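Local coordinates for Two-component system sensor histidine kinase (Bacteroides thetaiotaomicron, PDB 3OTT), which probably senses saccharides through its extracellular domain and relays the signal by histidine phosphorylation to its DNA-binding part to regulate transcription, at residues Asn462-Val465 with His466-Leu469; Gly697-Lys700 with Glu701-Leu705. All coordinates share one frame; numbering follows the deposited sequence.

Contact 1 of 2, residues Asn462-Val465 with His466-Leu469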
loop_
_atom_site.group_PDB
_atom_site.type_symbol
_atom_site.label_atom_id
_atom_site.label_comp_id
_atom_site.label_asym_id
_atom_site.label_seq_id
_atom_site.Cartn_x
_atom_site.Cartn_y
_atom_site.Cartn_z
ATOM N N ASN B 462 -24.678 -38.185 -9.572
ATOM C CA ASN B 462 -24.828 -36.827 -10.158
ATOM C C ASN B 462 -26.298 -36.584 -10.297
ATOM O O ASN B 462 -27.059 -37.488 -10.601
ATOM C CB ASN B 462 -24.002 -36.702 -11.477
ATOM C CG ASN B 462 -24.280 -35.378 -12.276
ATOM O OD1 ASN B 462 -24.925 -35.414 -13.357
ATOM N ND2 ASN B 462 -23.782 -34.230 -11.768
ATOM N N TYR B 463 -26.753 -35.386 -9.951
ATOM C CA TYR B 463 -28.153 -35.019 -10.182
ATOM C C TYR B 463 -28.149 -34.003 -11.333
ATOM O O TYR B 463 -27.391 -33.034 -11.276
ATOM C CB TYR B 463 -28.774 -34.395 -8.911
ATOM C CG TYR B 463 -29.169 -35.409 -7.854
ATOM C CD1 TYR B 463 -28.326 -35.709 -6.778
ATOM C CD2 TYR B 463 -30.384 -36.108 -7.947
ATOM C CE1 TYR B 463 -28.686 -36.669 -5.813
ATOM C CE2 TYR B 463 -30.723 -37.071 -7.026
ATOM C CZ TYR B 463 -29.879 -37.341 -5.957
ATOM O OH TYR B 463 -30.283 -38.276 -5.039
ATOM N N SER B 464 -29.028 -34.169 -12.330
ATOM C CA SER B 464 -29.065 -33.234 -13.447
ATOM C C SER B 464 -30.477 -33.104 -14.072
ATOM O O SER B 464 -31.431 -33.720 -13.583
ATOM C CB SER B 464 -28.124 -33.743 -14.507
ATOM O OG SER B 464 -28.662 -34.925 -15.046
ATOM N N VAL B 465 -30.577 -32.392 -15.201
ATOM C CA VAL B 465 -31.841 -32.299 -15.940
ATOM C C VAL B 465 -32.372 -33.679 -16.378
ATOM O O VAL B 465 -33.574 -33.814 -16.553
ATOM C CB VAL B 465 -31.774 -31.257 -17.132
ATOM C CG1 VAL B 465 -33.100 -31.142 -17.828
ATOM C CG2 VAL B 465 -31.539 -29.921 -16.620
ATOM N N HIS B 466 -31.503 -34.687 -16.537
ATOM C CA HIS B 466 -31.936 -36.044 -16.929
ATOM C C HIS B 466 -32.524 -36.931 -15.809
ATOM O O HIS B 466 -33.289 -37.849 -16.080
ATOM C CB HIS B 466 -30.801 -36.810 -17.649
ATOM C CG HIS B 466 -30.268 -36.087 -18.853
ATOM N ND1 HIS B 466 -28.961 -35.650 -18.943
ATOM C CD2 HIS B 466 -30.888 -35.661 -19.984
ATOM C CE1 HIS B 466 -28.790 -35.018 -20.092
ATOM N NE2 HIS B 466 -29.945 -35.002 -20.737
ATOM N N ASN B 467 -32.191 -36.660 -14.558
ATOM C CA ASN B 467 -32.776 -37.474 -13.489
ATOM C C ASN B 467 -33.558 -36.662 -12.405
ATOM O O ASN B 467 -33.584 -37.052 -11.245
ATOM C CB ASN B 467 -31.713 -38.451 -12.888
ATOM C CG ASN B 467 -30.584 -37.714 -12.193
ATOM O OD1 ASN B 467 -30.651 -36.501 -12.030
ATOM N ND2 ASN B 467 -29.538 -38.436 -11.785
ATOM N N GLY B 468 -34.207 -35.564 -12.810
ATOM C CA GLY B 468 -35.214 -34.876 -11.987
ATOM C C GLY B 468 -34.954 -33.398 -11.715
ATOM O O GLY B 468 -35.875 -32.685 -11.394
ATOM N N LEU B 469 -33.726 -32.916 -11.828
ATOM C CA LEU B 469 -33.521 -31.457 -11.615
ATOM C C LEU B 469 -34.212 -30.585 -12.643
ATOM O O LEU B 469 -34.454 -31.004 -13.758
ATOM C CB LEU B 469 -32.060 -31.052 -11.571
ATOM C CG LEU B 469 -31.237 -31.431 -10.377
ATOM C CD1 LEU B 469 -29.899 -30.781 -10.566
ATOM C CD2 LEU B 469 -31.945 -30.925 -9.149
#
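The N467 amide turns back to the end of strand 457-463 and grips two backbone groups at once. Its CG sits between its own backbone N and carbonyl carbon (chi1 65°), which brings both amide atoms against the main chain: ND2 donates to N462 O (2.9 Å), which lies in the amide plane, and OD1 accepts from S464 N (2.9 Å). The same amide crosses the Y463 side chain at about a right angle, its plane 54° from the ring. R503 adds a second donor to N462 O and a cation-pi contact to Y463. This is a type I beta turn, S464 to N467, leaving the last strand of one propeller blade for the first strand, 474-479, of the next. S464 OG forms an ST turn by accepting from H466 N (3.2 Å), while S464 O takes N467 N (3.2 Å) and L469 N (3.0 Å) from opposite faces of its plane. L469 lies over the start of the turn: its CB is 3.4 Å from S464 O, CD1 reaches the Y463 carbonyl oxygen, and CG packs against Y463 CB at 4.1 Å; L469 also touches D496 of strand 495-499 in the next blade.

Contact 2 of 2, residues Gly697-Lys700 with Glu701-Leu705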
loop_
_atom_site.group_PDB
_atom_site.type_symbol
_atom_site.label_atom_id
_atom_site.label_comp_id
_atom_site.label_asym_id
_atom_site.label_seq_id
_atom_site.Cartn_x
_atom_site.Cartn_y
_atom_site.Cartn_z
ATOM N N GLY B 697 1.385 -12.859 44.044
ATOM C CA GLY B 697 2.271 -12.788 45.208
ATOM C C GLY B 697 1.566 -12.151 46.409
ATOM O O GLY B 697 2.128 -12.066 47.514
ATOM N N MET B 698 0.322 -11.727 46.186
ATOM C CA MET B 698 -0.432 -10.964 47.171
ATOM C C MET B 698 -1.845 -11.462 47.070
ATOM O O MET B 698 -2.319 -12.116 47.992
ATOM C CB MET B 698 -0.312 -9.459 46.905
ATOM C CG MET B 698 -1.146 -8.520 47.808
ATOM S SD MET B 698 -0.731 -8.698 49.543
ATOM C CE MET B 698 0.970 -8.081 49.570
ATOM N N ASP B 699 -2.492 -11.204 45.944
ATOM C CA ASP B 699 -3.888 -11.567 45.714
ATOM C C ASP B 699 -4.073 -13.006 45.301
ATOM O O ASP B 699 -3.257 -13.564 44.559
ATOM C CB ASP B 699 -4.498 -10.714 44.611
ATOM C CG ASP B 699 -4.745 -9.300 45.051
ATOM O OD1 ASP B 699 -5.431 -9.070 46.081
ATOM O OD2 ASP B 699 -4.242 -8.411 44.365
ATOM N N LYS B 700 -5.193 -13.559 45.735
ATOM C CA LYS B 700 -5.591 -14.897 45.367
ATOM C C LYS B 700 -6.695 -14.850 44.317
ATOM O O LYS B 700 -7.021 -15.881 43.691
ATOM C CB LYS B 700 -6.134 -15.647 46.604
ATOM C CG LYS B 700 -5.055 -16.218 47.537
ATOM C CD LYS B 700 -5.691 -17.212 48.563
ATOM C CE LYS B 700 -6.176 -18.526 47.862
ATOM N NZ LYS B 700 -7.084 -19.362 48.726
ATOM N N GLU B 701 -7.342 -13.690 44.241
ATOM C CA GLU B 701 -8.530 -13.525 43.427
ATOM C C GLU B 701 -8.459 -12.210 42.697
ATOM O O GLU B 701 -7.668 -11.342 43.036
ATOM C CB GLU B 701 -9.820 -13.534 44.278
ATOM C CG GLU B 701 -9.963 -14.686 45.277
ATOM C CD GLU B 701 -10.390 -15.998 44.664
ATOM O OE1 GLU B 701 -10.550 -16.965 45.447
ATOM O OE2 GLU B 701 -10.565 -16.084 43.429
ATOM N N TRP B 702 -9.326 -12.062 41.709
ATOM C CA TRP B 702 -9.493 -10.801 40.989
ATOM C C TRP B 702 -10.084 -9.688 41.865
ATOM O O TRP B 702 -10.892 -9.940 42.727
ATOM C CB TRP B 702 -10.427 -11.066 39.829
ATOM C CG TRP B 702 -9.807 -11.787 38.643
ATOM C CD1 TRP B 702 -10.137 -13.031 38.184
ATOM C CD2 TRP B 702 -8.785 -11.297 37.765
ATOM N NE1 TRP B 702 -9.394 -13.344 37.073
ATOM C CE2 TRP B 702 -8.555 -12.304 36.792
ATOM C CE3 TRP B 702 -8.059 -10.099 37.689
ATOM C CZ2 TRP B 702 -7.612 -12.161 35.751
ATOM C CZ3 TRP B 702 -7.105 -9.953 36.635
ATOM C CH2 TRP B 702 -6.904 -10.980 35.683
ATOM N N ASN B 703 -9.686 -8.444 41.633
ATOM C CA ASN B 703 -10.330 -7.320 42.265
ATOM C C ASN B 703 -11.038 -6.560 41.157
ATOM O O ASN B 703 -10.580 -6.581 40.032
ATOM C CB ASN B 703 -9.288 -6.431 42.939
ATOM C CG ASN B 703 -8.431 -7.190 43.975
ATOM O OD1 ASN B 703 -7.326 -7.671 43.666
ATOM N ND2 ASN B 703 -8.931 -7.287 45.189
ATOM N N PHE B 704 -12.135 -5.884 41.487
ATOM C CA PHE B 704 -12.931 -5.112 40.535
ATOM C C PHE B 704 -12.772 -3.619 40.746
ATOM O O PHE B 704 -12.660 -3.159 41.876
ATOM C CB PHE B 704 -14.393 -5.497 40.680
ATOM C CG PHE B 704 -14.640 -6.917 40.367
ATOM C CD1 PHE B 704 -14.294 -7.915 41.287
ATOM C CD2 PHE B 704 -15.154 -7.285 39.127
ATOM C CE1 PHE B 704 -14.476 -9.251 40.961
ATOM C CE2 PHE B 704 -15.338 -8.618 38.789
ATOM C CZ PHE B 704 -15.012 -9.607 39.698
ATOM N N LEU B 705 -12.757 -2.861 39.661
ATOM C CA LEU B 705 -12.594 -1.398 39.796
ATOM C C LEU B 705 -13.876 -0.535 39.973
ATOM O O LEU B 705 -14.025 0.201 40.976
ATOM C CB LEU B 705 -11.645 -0.839 38.730
ATOM C CG LEU B 705 -10.163 -0.964 39.116
ATOM C CD1 LEU B 705 -9.228 -0.657 37.962
ATOM C CD2 LEU B 705 -9.792 -0.098 40.358
#
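D699 and N703 come together from opposite directions across the loop between strands 691-696 and 703-704, carboxylate and amide planes 61° apart. The D699 side chain starts at CB, 3.6 Å from E701 O, so its base lies against the backbone of the residue two places on. Because CG is anti to the carbonyl carbon (chi1 -73°), the carboxylate swings beside its own backbone N, which carries it to N703. CG then comes 3.4 Å from the atom modelled as N703 OD1. At the tip, OD2 lies 3.2 Å from that same amide atom, while OD1 stands 3.4 Å from it. The amide is probably turned over in the model; with it reversed, nitrogen would face the carboxylate and a hydrogen bond is possible, though it is not established. The firm partners of OD2 lie beyond the loop: L695 N and the hydroxyl of Y714 both hydrogen-bond to it. The loop and its two strands make a beta hairpin in the Y_Y_Y domain, on the edge of a five-stranded sheet of its beta-sandwich; N703 pairs its backbone with Y693, and W702 makes a cation-pi contact with R694. Among the exposed residues of the loop, the bend at chi2 (-78°) folds the E701 carboxyl group back, CD 3.5 Å from K700 O. K700 NZ and E701 OE1 remain 5.3 Å apart, too far for direct pairing. The chemistry thus places the anchoring at D699, whose carboxylate ties the surface loop to strand 691-696 and to strand 711-714, while the K700 and E701 charges probably interact only weakly.

Contact 1 precedes contact 2 along the chain, and the two lie far apart: 66 Å between centres, about 52 Å between nearest atoms, with no touch and no shared sheet. Residues 462-469 belong to the second of two seven-bladed beta-propellers, at the passage from the blade ending in strand 457-463 to the one beginning with strand 474-479. Residues 697-705 form the hairpin loop after strand 691-696 and the edge strand 703-704 itself, in the C-terminal beta-sandwich. The two local contacts thus mark separate domains of an extracellular region that probably senses saccharides: a propeller and a Y_Y_Y domain that probably stands between the propellers and the membrane.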